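PDB 2CB4: mosquitocidal toxin from Bacillus sphaericus, which is a mosquito-killing protein whose catalytic domain, the part described here, transfers ADP-ribose and probably draws it from NAD+. Local coordinates for residues Y114-R128 with P174-I187. The protein carries 1 engineered substitution. Residues are numbered along the deposited sequence; the frame is centred on the assembly and turned at random.
Engineered in segment 174-187: Q180 (natural residue Glu).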
# COMPACT_ATOMS: atom_id res chain seq x y z
N TYR A 114 34.71 3.19 -7.69
CA TYR A 114 34.45 3.51 -6.30
C TYR A 114 35.48 4.53 -5.79
O TYR A 114 35.15 5.59 -5.28
CB TYR A 114 34.32 2.23 -5.45
CG TYR A 114 34.56 2.52 -4.05
CD1 TYR A 114 33.56 3.12 -3.29
CD2 TYR A 114 35.83 2.32 -3.47
CE1 TYR A 114 33.81 3.51 -1.98
CE2 TYR A 114 36.08 2.70 -2.18
CZ TYR A 114 35.05 3.32 -1.45
OH TYR A 114 35.25 3.63 -0.14
N LEU A 115 36.74 4.25 -6.01
CA LEU A 115 37.85 5.14 -5.61
C LEU A 115 37.90 6.47 -6.36
O LEU A 115 38.29 7.52 -5.84
CB LEU A 115 39.18 4.42 -5.86
CG LEU A 115 39.43 3.09 -5.16
CD1 LEU A 115 40.65 2.46 -5.85
CD2 LEU A 115 39.67 3.35 -3.60
N ARG A 116 37.63 6.42 -7.64
CA ARG A 116 37.68 7.63 -8.43
C ARG A 116 36.48 8.55 -8.31
O ARG A 116 36.62 9.77 -8.47
CB ARG A 116 37.83 7.25 -9.92
CG ARG A 116 38.07 8.49 -10.83
CD ARG A 116 38.40 8.11 -12.26
NE ARG A 116 39.63 7.33 -12.38
CZ ARG A 116 40.85 7.84 -12.24
NH1 ARG A 116 41.02 9.14 -11.95
NH2 ARG A 116 41.92 7.05 -12.37
N THR A 117 35.31 7.98 -8.10
CA THR A 117 34.08 8.75 -8.10
C THR A 117 33.27 8.74 -6.81
O THR A 117 32.37 9.58 -6.63
CB THR A 117 33.12 8.24 -9.21
OG1 THR A 117 32.49 7.03 -8.77
CG2 THR A 117 33.85 7.96 -10.51
N ASN A 118 33.54 7.75 -5.94
CA ASN A 118 32.80 7.59 -4.69
C ASN A 118 31.38 7.07 -4.89
O ASN A 118 30.52 7.30 -4.06
CB ASN A 118 32.76 8.86 -3.85
CG ASN A 118 32.65 8.56 -2.34
OD1 ASN A 118 33.08 7.50 -1.85
ND2 ASN A 118 32.09 9.51 -1.61
N SER A 119 31.16 6.36 -5.97
CA SER A 119 29.86 5.76 -6.27
C SER A 119 29.56 4.70 -5.17
O SER A 119 30.48 4.15 -4.58
CB SER A 119 29.95 5.08 -7.65
OG SER A 119 31.16 4.31 -7.77
N PRO A 120 28.29 4.43 -4.90
CA PRO A 120 27.91 3.45 -3.87
C PRO A 120 28.45 2.06 -4.19
O PRO A 120 28.34 1.59 -5.33
CB PRO A 120 26.38 3.43 -3.92
CG PRO A 120 26.01 4.67 -4.65
CD PRO A 120 27.12 5.05 -5.55
N SER A 121 28.99 1.40 -3.18
CA SER A 121 29.55 0.08 -3.41
C SER A 121 29.59 -0.70 -2.12
O SER A 121 29.12 -0.22 -1.08
CB SER A 121 30.97 0.24 -3.95
OG SER A 121 31.85 0.72 -2.95
N ILE A 122 30.14 -1.90 -2.18
CA ILE A 122 30.30 -2.78 -1.03
C ILE A 122 31.61 -2.47 -0.28
O ILE A 122 31.93 -3.13 0.71
CB ILE A 122 30.34 -4.27 -1.47
CG1 ILE A 122 31.52 -4.54 -2.42
CG2 ILE A 122 29.02 -4.71 -2.08
CD1 ILE A 122 32.01 -6.02 -2.41
N PHE A 123 32.37 -1.48 -0.74
CA PHE A 123 33.64 -1.13 -0.11
C PHE A 123 33.56 -0.06 0.98
O PHE A 123 32.81 0.93 0.87
CB PHE A 123 34.67 -0.64 -1.17
CG PHE A 123 34.81 -1.55 -2.36
CD1 PHE A 123 35.48 -2.77 -2.25
CD2 PHE A 123 34.27 -1.19 -3.60
CE1 PHE A 123 35.56 -3.63 -3.35
CE2 PHE A 123 34.36 -2.04 -4.70
CZ PHE A 123 35.01 -3.26 -4.58
N VAL A 124 34.41 -0.21 2.00
CA VAL A 124 34.50 0.79 3.05
C VAL A 124 35.95 1.23 3.12
O VAL A 124 36.83 0.44 3.13
CB VAL A 124 34.00 0.21 4.45
CG1 VAL A 124 34.42 1.12 5.61
CG2 VAL A 124 32.53 0.03 4.42
N SER A 125 36.22 2.50 3.12
CA SER A 125 37.62 2.91 3.18
C SER A 125 38.14 3.19 4.57
O SER A 125 37.41 3.56 5.46
CB SER A 125 37.83 4.19 2.35
OG SER A 125 37.82 3.83 0.99
N THR A 126 39.45 3.13 4.69
CA THR A 126 40.18 3.53 5.91
C THR A 126 41.47 4.16 5.35
O THR A 126 41.79 4.03 4.19
CB THR A 126 40.45 2.35 6.88
OG1 THR A 126 41.29 1.42 6.20
CG2 THR A 126 39.08 1.61 7.25
N THR A 127 42.18 4.90 6.17
CA THR A 127 43.43 5.52 5.79
C THR A 127 44.43 5.12 6.88
O THR A 127 44.07 4.90 8.02
CB THR A 127 43.30 7.08 5.61
OG1 THR A 127 44.53 7.62 5.10
CG2 THR A 127 42.98 7.78 6.93
N ARG A 128 45.70 5.01 6.51
CA ARG A 128 46.72 4.61 7.48
C ARG A 128 47.10 5.69 8.45
O ARG A 128 47.21 6.85 8.07
CB ARG A 128 47.98 4.14 6.75
CG ARG A 128 47.73 3.06 5.69
CD ARG A 128 49.04 2.56 5.10
NE ARG A 128 49.82 1.85 6.11
CZ ARG A 128 51.15 1.79 6.14
NH1 ARG A 128 51.87 2.39 5.21
NH2 ARG A 128 51.76 1.12 7.11
N PRO A 174 43.88 6.24 -9.12
CA PRO A 174 43.19 7.55 -9.07
C PRO A 174 43.67 8.63 -8.08
O PRO A 174 43.86 9.79 -8.46
CB PRO A 174 41.72 7.18 -8.78
CG PRO A 174 41.56 5.74 -9.32
CD PRO A 174 42.94 5.09 -9.25
N PHE A 175 43.82 8.28 -6.78
CA PHE A 175 44.21 9.24 -5.71
C PHE A 175 45.13 8.55 -4.70
O PHE A 175 44.65 7.85 -3.75
CB PHE A 175 42.95 9.77 -4.98
CG PHE A 175 41.94 10.41 -5.90
CD1 PHE A 175 42.20 11.65 -6.52
CD2 PHE A 175 40.72 9.76 -6.17
CE1 PHE A 175 41.22 12.24 -7.38
CE2 PHE A 175 39.75 10.32 -7.03
CZ PHE A 175 40.00 11.56 -7.63
N PRO A 176 46.43 8.72 -4.92
CA PRO A 176 47.42 8.06 -4.06
C PRO A 176 47.64 8.68 -2.69
O PRO A 176 47.96 7.97 -1.73
CB PRO A 176 48.73 8.13 -4.89
CG PRO A 176 48.37 8.74 -6.19
CD PRO A 176 46.91 8.94 -6.29
N ASN A 177 47.49 9.98 -2.61
CA ASN A 177 47.70 10.72 -1.38
C ASN A 177 46.88 10.33 -0.18
O ASN A 177 47.17 10.79 0.94
CB ASN A 177 47.39 12.20 -1.62
CG ASN A 177 48.16 12.78 -2.82
OD1 ASN A 177 49.11 12.16 -3.29
ND2 ASN A 177 47.76 13.96 -3.26
N GLU A 178 45.81 9.57 -0.40
CA GLU A 178 44.93 9.19 0.70
C GLU A 178 45.42 7.95 1.48
O GLU A 178 44.92 7.64 2.60
CB GLU A 178 43.50 9.00 0.20
CG GLU A 178 42.50 8.67 1.30
CD GLU A 178 41.12 8.52 0.76
OE1 GLU A 178 40.93 8.33 -0.47
OE2 GLU A 178 40.19 8.58 1.57
N ASP A 179 46.39 7.25 0.88
CA ASP A 179 46.98 6.03 1.44
C ASP A 179 45.91 5.13 2.02
O ASP A 179 45.93 4.89 3.23
CB ASP A 179 47.95 6.36 2.56
CG ASP A 179 49.05 7.30 2.13
OD1 ASP A 179 49.59 7.13 1.00
OD2 ASP A 179 49.39 8.21 2.93
N GLN A 180 45.00 4.63 1.18
CA GLN A 180 43.87 3.84 1.65
C GLN A 180 44.05 2.39 1.73
O GLN A 180 44.67 1.78 0.84
CB GLN A 180 42.78 3.92 0.63
CG GLN A 180 41.76 4.94 0.78
CD GLN A 180 40.58 4.65 -0.15
OE1 GLN A 180 39.93 3.56 -0.12
NE2 GLN A 180 40.29 5.59 -1.03
N ILE A 181 43.32 1.80 2.68
CA ILE A 181 43.22 0.37 2.79
C ILE A 181 41.70 0.17 2.70
O ILE A 181 40.98 0.73 3.50
CB ILE A 181 43.80 -0.13 4.12
CG1 ILE A 181 45.16 0.50 4.39
CG2 ILE A 181 43.63 -1.65 4.18
CD1 ILE A 181 46.32 0.17 3.21
N THR A 182 41.24 -0.53 1.67
CA THR A 182 39.81 -0.74 1.41
C THR A 182 39.32 -2.10 1.89
O THR A 182 40.06 -3.10 1.76
CB THR A 182 39.52 -0.62 -0.11
OG1 THR A 182 39.93 0.67 -0.56
CG2 THR A 182 38.06 -0.84 -0.43
N PHE A 183 38.08 -2.12 2.44
CA PHE A 183 37.48 -3.34 2.96
C PHE A 183 36.20 -3.70 2.26
O PHE A 183 35.16 -3.10 2.49
CB PHE A 183 37.24 -3.22 4.47
CG PHE A 183 38.51 -3.14 5.27
CD1 PHE A 183 39.01 -4.27 5.94
CD2 PHE A 183 39.22 -1.96 5.34
CE1 PHE A 183 40.20 -4.20 6.66
CE2 PHE A 183 40.41 -1.88 6.06
CZ PHE A 183 40.91 -3.00 6.71
N PRO A 184 36.27 -4.72 1.39
CA PRO A 184 35.07 -5.17 0.68
C PRO A 184 34.19 -5.82 1.75
O PRO A 184 34.65 -6.70 2.49
CB PRO A 184 35.63 -6.22 -0.32
CG PRO A 184 37.09 -5.96 -0.42
CD PRO A 184 37.48 -5.47 0.97
N GLY A 185 32.94 -5.35 1.87
CA GLY A 185 32.03 -5.89 2.87
C GLY A 185 32.06 -5.12 4.21
O GLY A 185 31.30 -5.44 5.12
N GLY A 186 32.94 -4.14 4.33
CA GLY A 186 33.02 -3.35 5.55
C GLY A 186 33.83 -3.98 6.68
O GLY A 186 34.60 -4.92 6.47
N ILE A 187 33.65 -3.42 7.87
CA ILE A 187 34.37 -3.79 9.08
C ILE A 187 33.43 -3.95 10.28
O ILE A 187 32.69 -3.03 10.63
CB ILE A 187 35.37 -2.64 9.39
CG1 ILE A 187 36.20 -2.31 8.14
CG2 ILE A 187 36.23 -2.92 10.64
CD1 ILE A 187 36.94 -0.98 8.21
O HOH W 1 38.91 8.14 -3.01
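T126 and F183 meet at about a right angle in the tight half of this contact, where strands 123-128 and 180-184 run antiparallel. T126 OG1 lies in the plane of the F183 ring, 3.4 Å from CE2, and also donates to I181 O, which it reaches by sitting between its backbone N and carbonyl carbon (chi1 63°). T126 CG2 and I187 CD1 meet tip to tip, 3.5 Å apart. The branched, half-polar threonine thus serves both the backbone and the apolar layer, which L78 extends. A type II turn, F183 to G186, overlaps the last of the pairing, G185 N donating to I122 O; positive phi suits glycine at G185 and G186. These strands belong to the mixed sheet of the ADP-ribosyltransferase fold. On the other face, T182 OG1 donates weakly to OE1 of the engineered Q180 (Glu in nature), and Q180 NE2 meets E178 OE1 from above the carboxylate plane. The side toward partly exposed R116 is more open to solvent: its flat guanidinium can lay one face over P174, CB being 3.5 Å above its plane. Nearby, the F175 ring turns its weakly positive C-H edge to L115 O, CD2 at 3.3 Å, and packs also on I213 of the second subunit.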